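Local coordinates for extracellular protein containing a SCP domain (Bacillus anthracis, PDB 4IFA) that is of unknown function, though it is a probably secreted protein with a CAP-type (SCP) domain and has been considered a vaccine candidate linked to virulence, at residues A[236-241]-A[316-321]; A[261-266]-A[289-294]. One frame throughout, in Å; residues are numbered along the deposited sequence.

Contact 1. Residues A[236-241]-A[316-321]; sequences NLPLLA and LNEQFT
Ala241 N gives a nearly straight hydrogen bond to Thr321 O (3.0 Å, 175° at the hydrogen), the point where two loop segments running into strands 241-242 and 322-328 first pair. The same carbonyl oxygen also receives a CA-H...O contact from Leu240 CA at 3.5 Å, so two neighbouring residues of 236-241 close on it. One step back, where the two backbones are still apart, a water within hydrogen-bonding distance of Leu239 O and Phe320 O links them, though acceptors around it outnumber its protons. The 316-321 segment leaves helix 309-315 and folds into a type I turn from Asn317 to Phe320, braced by an Asx turn in which Asn317 OD1 accepts from Gln319 N.

Leu237 reaches over with both methyls: CD1 lies 3.4 Å from Leu316 O and also meets Leu316 CD2, while CD2 rests 3.7 Å from Glu318 CB. Glu318, with CG anti to its N (chi1 -173°) and the chain extended, crosses the Pro238 side chain at about a right angle, OE2 ending 3.5 Å from Pro238 CD. Deeper in, Leu240 CD2 touches both the carbonyl O and the CB of Phe320. Arg232 of helix 210-234 bonds both Pro238 O and Asn317 O, tying the segments to that helix. This is the start of a parallel pairing at the edge of the mixed sheet in the CAP-type alpha/beta fold.

Contact 2. Residues A[261-266]-A[289-294]; sequences NYFSHD and ENIAAQ
The Phe263 ring takes Ile291 CD1 over one face, a CH-pi contact 3.8 Å from the centroid and 19° off the normal, while the backbone of Ala292 lies at the ring's edge. Ala293 CB comes in obliquely from the other side of the ring plane, 3.8 Å from Phe263 CE1. The His265 ring is met at its edge by Glu289, ring and carboxylate planes only 13° apart. This is a loop packed on strand 286-293 of the CAP-type domain, the touching parts running in nearly opposite directions. The His265-Glu289 pair, a His-carboxylate hydrogen bond, is consistent with the conserved cavity residues of CAP domains.

Ile291 carries its CG1 between the backbone N and carbonyl carbon (chi1 49°), which sends CD1 into the corner formed by the Phe263 face and the Ser264 carbonyl carbon, 3.5 Å from Ser264 C. The loop itself is braced by an ST turn, Ser264 OG accepting from Asp266 N. Arg276 forms a salt bridge with Glu289 OE2 and bonds His265 O, holding carboxylate and loop together. The other carboxylate oxygen, OE1, uses its anti lone pair to accept from His265 ND1 at 2.7 Å, with OE1 almost in the plane of the imidazole.

Overall arrangement
Contacts 1 and 2 both belong to the CAP-type domain and to its mixed four-stranded sheet, but they use its two outermost strands: contact 1 leads into strand 241-242 as it pairs with 322-328, whereas contact 2 sets a loop against 286-293. Along the chain, contact 2 is nested within the loop closed by contact 1; their centres lie about 22 Å apart. Contact 1 joins main chains through a backbone bond and a water; Leu240 and Phe320 are buried there, Pro238 and Glu318 at the surface. Contact 2, without a backbone bond, depends on side chains, an aromatic-aliphatic patch beside a histidine-carboxylate hydrogen bond, with buried Glu289 and Ile291 of the strand under exposed Phe263 and His265.

Contact 1. Residues A[236-241]-A[316-321]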
loop_
_atom_site.group_PDB
_atom_site.type_symbol
_atom_site.label_atom_id
_atom_site.label_comp_id
_atom_site.label_asym_id
_atom_site.label_seq_id
_atom_site.Cartn_x
_atom_site.Cartn_y
_atom_site.Cartn_z
ATOM N N ASN A 236 18.346 4.163 -1.426
ATOM C CA ASN A 236 19.724 3.633 -1.388
ATOM C C ASN A 236 20.145 3.156 -0.014
ATOM O O ASN A 236 21.278 3.364 0.427
ATOM C CB ASN A 236 20.691 4.684 -1.952
ATOM C CG ASN A 236 20.320 5.075 -3.361
ATOM O OD1 ASN A 236 20.194 4.226 -4.250
ATOM N ND2 ASN A 236 20.084 6.357 -3.566
ATOM N N LEU A 237 19.224 2.493 0.650
ATOM C CA LEU A 237 19.428 1.938 1.981
ATOM C C LEU A 237 19.405 0.424 1.917
ATOM O O LEU A 237 18.734 -0.149 1.052
ATOM C CB LEU A 237 18.288 2.389 2.916
ATOM C CG LEU A 237 18.287 3.884 3.247
ATOM C CD1 LEU A 237 16.963 4.344 3.864
ATOM C CD2 LEU A 237 19.463 4.225 4.178
ATOM N N PRO A 238 20.079 -0.238 2.866
ATOM C CA PRO A 238 20.008 -1.674 2.873
ATOM C C PRO A 238 18.597 -2.135 3.196
ATOM O O PRO A 238 17.869 -1.481 3.939
ATOM C CB PRO A 238 20.945 -2.076 4.010
ATOM C CG PRO A 238 21.808 -0.910 4.233
ATOM C CD PRO A 238 21.001 0.287 3.874
ATOM N N LEU A 239 18.227 -3.287 2.662
ATOM C CA LEU A 239 16.918 -3.827 2.896
ATOM C C LEU A 239 16.824 -4.376 4.315
ATOM O O LEU A 239 17.843 -4.697 4.969
ATOM C CB LEU A 239 16.608 -4.935 1.904
ATOM C CG LEU A 239 16.678 -4.552 0.409
ATOM C CD1 LEU A 239 16.023 -5.658 -0.416
ATOM C CD2 LEU A 239 16.008 -3.191 0.131
ATOM N N LEU A 240 15.604 -4.424 4.809
ATOM C CA LEU A 240 15.325 -4.954 6.129
ATOM C C LEU A 240 14.906 -6.421 6.021
ATOM O O LEU A 240 14.210 -6.850 5.070
ATOM C CB LEU A 240 14.187 -4.154 6.779
ATOM C CG LEU A 240 14.425 -2.665 6.978
ATOM C CD1 LEU A 240 13.146 -1.909 7.323
ATOM C CD2 LEU A 240 15.512 -2.400 8.010
ATOM N N ALA A 241 15.379 -7.215 6.968
ATOM C CA ALA A 241 15.031 -8.635 7.085
ATOM C C ALA A 241 13.810 -8.808 7.937
ATOM O O ALA A 241 13.684 -8.178 8.950
ATOM C CB ALA A 241 16.201 -9.425 7.730
ATOM N N LEU A 316 13.505 5.335 7.021
ATOM C CA LEU A 316 14.764 5.669 6.348
ATOM C C LEU A 316 16.004 5.543 7.224
ATOM O O LEU A 316 17.088 5.957 6.835
ATOM C CB LEU A 316 14.692 7.088 5.737
ATOM C CG LEU A 316 13.568 7.335 4.733
ATOM C CD1 LEU A 316 13.663 8.732 4.140
ATOM C CD2 LEU A 316 13.537 6.270 3.657
ATOM N N ASN A 317 15.861 4.927 8.397
ATOM C CA ASN A 317 16.997 4.813 9.301
ATOM C C ASN A 317 17.905 3.679 8.898
ATOM O O ASN A 317 17.524 2.520 8.970
ATOM C CB ASN A 317 16.505 4.634 10.742
ATOM C CG ASN A 317 17.629 4.760 11.764
ATOM O OD1 ASN A 317 18.824 4.737 11.435
ATOM N ND2 ASN A 317 17.242 4.926 13.026
ATOM N N GLU A 318 19.115 4.003 8.463
ATOM C CA GLU A 318 20.064 2.978 8.049
ATOM C C GLU A 318 20.505 2.071 9.224
ATOM O O GLU A 318 21.011 0.950 9.007
ATOM C CB GLU A 318 21.295 3.630 7.383
ATOM C CG GLU A 318 22.278 2.616 6.763
ATOM C CD GLU A 318 23.212 3.232 5.731
ATOM O OE1 GLU A 318 23.642 4.397 5.937
ATOM O OE2 GLU A 318 23.528 2.549 4.718
ATOM N N GLN A 319 20.341 2.542 10.461
ATOM C CA GLN A 319 20.741 1.736 11.630
ATOM C C GLN A 319 19.909 0.443 11.761
ATOM O O GLN A 319 20.391 -0.540 12.348
ATOM C CB GLN A 319 20.609 2.530 12.942
ATOM C CG GLN A 319 21.529 3.732 13.141
ATOM C CD GLN A 319 21.066 4.636 14.303
ATOM O OE1 GLN A 319 19.873 4.752 14.567
ATOM N NE2 GLN A 319 22.014 5.307 14.977
ATOM N N PHE A 320 18.657 0.462 11.296
ATOM C CA PHE A 320 17.781 -0.709 11.389
ATOM C C PHE A 320 18.151 -1.786 10.379
ATOM O O PHE A 320 18.503 -1.493 9.226
ATOM C CB PHE A 320 16.320 -0.334 11.227
ATOM C CG PHE A 320 15.789 0.533 12.321
ATOM C CD1 PHE A 320 16.077 0.274 13.660
ATOM C CD2 PHE A 320 14.936 1.584 12.022
ATOM C CE1 PHE A 320 15.548 1.084 14.654
ATOM C CE2 PHE A 320 14.413 2.388 13.025
ATOM C CZ PHE A 320 14.710 2.121 14.324
ATOM N N THR A 321 18.083 -3.032 10.845
ATOM C CA THR A 321 18.384 -4.213 10.075
ATOM C C THR A 321 17.202 -5.130 9.858
ATOM O O THR A 321 17.205 -5.916 8.901
ATOM C CB THR A 321 19.501 -5.041 10.745
ATOM O OG1 THR A 321 19.117 -5.457 12.067
ATOM C CG2 THR A 321 20.784 -4.215 10.827
HETATM O O HOH W 1 19.197 -2.668 6.743
#

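Contact 2. Residues A[261-266]-A[289-294]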
loop_
_atom_site.group_PDB
_atom_site.type_symbol
_atom_site.label_atom_id
_atom_site.label_comp_id
_atom_site.label_asym_id
_atom_site.label_seq_id
_atom_site.Cartn_x
_atom_site.Cartn_y
_atom_site.Cartn_z
ATOM N N ASN A 261 -9.014 0.850 23.130
ATOM C CA ASN A 261 -9.425 2.200 22.740
ATOM C C ASN A 261 -8.436 3.311 23.025
ATOM O O ASN A 261 -8.780 4.348 23.589
ATOM C CB ASN A 261 -10.800 2.473 23.323
ATOM C CG ASN A 261 -11.806 1.559 22.736
ATOM O OD1 ASN A 261 -12.284 1.812 21.634
ATOM N ND2 ASN A 261 -12.118 0.466 23.436
ATOM N N TYR A 262 -7.190 3.051 22.610
ATOM C CA TYR A 262 -6.139 4.069 22.688
ATOM C C TYR A 262 -5.250 3.949 21.447
ATOM O O TYR A 262 -5.307 2.984 20.697
ATOM C CB TYR A 262 -5.337 3.950 23.984
ATOM C CG TYR A 262 -4.279 2.867 23.929
ATOM C CD1 TYR A 262 -2.980 3.187 23.562
ATOM C CD2 TYR A 262 -4.582 1.532 24.204
ATOM C CE1 TYR A 262 -2.006 2.211 23.468
ATOM C CE2 TYR A 262 -3.612 0.542 24.122
ATOM C CZ TYR A 262 -2.323 0.895 23.729
ATOM O OH TYR A 262 -1.321 -0.057 23.632
ATOM N N PHE A 263 -4.458 4.984 21.227
ATOM C CA PHE A 263 -3.538 5.013 20.106
ATOM C C PHE A 263 -2.302 5.723 20.619
ATOM O O PHE A 263 -2.295 6.948 20.785
ATOM C CB PHE A 263 -4.153 5.715 18.895
ATOM C CG PHE A 263 -3.247 5.711 17.672
ATOM C CD1 PHE A 263 -3.341 4.696 16.756
ATOM C CD2 PHE A 263 -2.326 6.714 17.477
ATOM C CE1 PHE A 263 -2.520 4.704 15.625
ATOM C CE2 PHE A 263 -1.498 6.716 16.338
ATOM C CZ PHE A 263 -1.618 5.701 15.448
ATOM N N SER A 264 -1.261 4.935 20.894
ATOM C CA SER A 264 -0.016 5.449 21.466
ATOM C C SER A 264 1.075 4.411 21.350
ATOM O O SER A 264 0.809 3.234 21.217
ATOM C CB SER A 264 -0.216 5.703 22.979
ATOM O OG SER A 264 0.912 6.317 23.610
ATOM N N HIS A 265 2.306 4.877 21.437
ATOM C CA HIS A 265 3.454 3.980 21.553
ATOM C C HIS A 265 3.491 3.289 22.916
ATOM O O HIS A 265 4.124 2.246 23.093
ATOM C CB HIS A 265 4.765 4.766 21.400
ATOM C CG HIS A 265 4.988 5.309 20.030
ATOM N ND1 HIS A 265 5.135 4.499 18.920
ATOM C CD2 HIS A 265 5.165 6.578 19.602
ATOM C CE1 HIS A 265 5.363 5.267 17.860
ATOM N NE2 HIS A 265 5.415 6.528 18.256
ATOM N N ASP A 266 2.879 3.918 23.919
ATOM C CA ASP A 266 2.875 3.378 25.266
ATOM C C ASP A 266 1.535 2.733 25.580
ATOM O O ASP A 266 0.491 3.390 25.475
ATOM C CB ASP A 266 3.140 4.503 26.251
ATOM C CG ASP A 266 4.554 5.031 26.172
ATOM O OD1 ASP A 266 5.469 4.273 25.757
ATOM O OD2 ASP A 266 4.743 6.210 26.532
ATOM N N GLU A 289 9.244 2.314 16.199
ATOM C CA GLU A 289 7.872 1.908 15.898
ATOM C C GLU A 289 7.101 2.945 15.112
ATOM O O GLU A 289 7.171 4.118 15.432
ATOM C CB GLU A 289 7.112 1.667 17.198
ATOM C CG GLU A 289 5.604 1.411 17.073
ATOM C CD GLU A 289 5.029 0.983 18.408
ATOM O OE1 GLU A 289 4.697 1.872 19.235
ATOM O OE2 GLU A 289 4.950 -0.236 18.620
ATOM N N ASN A 290 6.334 2.469 14.119
ATOM C CA ASN A 290 5.335 3.290 13.463
ATOM C C ASN A 290 3.976 2.622 13.699
ATOM O O ASN A 290 3.839 1.428 13.505
ATOM C CB ASN A 290 5.545 3.413 11.941
ATOM C CG ASN A 290 6.707 4.273 11.575
ATOM O OD1 ASN A 290 7.123 5.142 12.342
ATOM N ND2 ASN A 290 7.224 4.094 10.341
ATOM N N ILE A 291 2.982 3.427 14.052
ATOM C CA ILE A 291 1.609 2.978 14.252
ATOM C C ILE A 291 0.653 3.780 13.368
ATOM O O ILE A 291 0.894 4.941 13.036
ATOM C CB ILE A 291 1.148 3.016 15.760
ATOM C CG1 ILE A 291 1.474 4.355 16.398
ATOM C CG2 ILE A 291 1.792 1.846 16.528
ATOM C CD1 ILE A 291 0.913 4.491 17.853
ATOM N N ALA A 292 -0.419 3.103 12.936
ATOM C CA ALA A 292 -1.472 3.705 12.125
ATOM C C ALA A 292 -2.788 3.034 12.420
ATOM O O ALA A 292 -2.837 1.860 12.771
ATOM C CB ALA A 292 -1.167 3.505 10.638
ATOM N N ALA A 293 -3.864 3.789 12.281
ATOM C CA ALA A 293 -5.200 3.238 12.461
ATOM C C ALA A 293 -6.199 3.818 11.464
ATOM O O ALA A 293 -6.219 5.005 11.182
ATOM C CB ALA A 293 -5.720 3.503 13.890
ATOM N N GLN A 294 -7.050 2.924 10.969
ATOM C CA GLN A 294 -8.217 3.244 10.135
ATOM C C GLN A 294 -8.006 3.398 8.643
ATOM O O GLN A 294 -8.973 3.471 7.888
ATOM C CB GLN A 294 -9.062 4.406 10.697
ATOM C CG GLN A 294 -9.455 4.209 12.184
ATOM C CD GLN A 294 -10.157 2.881 12.436
ATOM O OE1 GLN A 294 -10.875 2.376 11.569
ATOM N NE2 GLN A 294 -10.004 2.341 13.642
#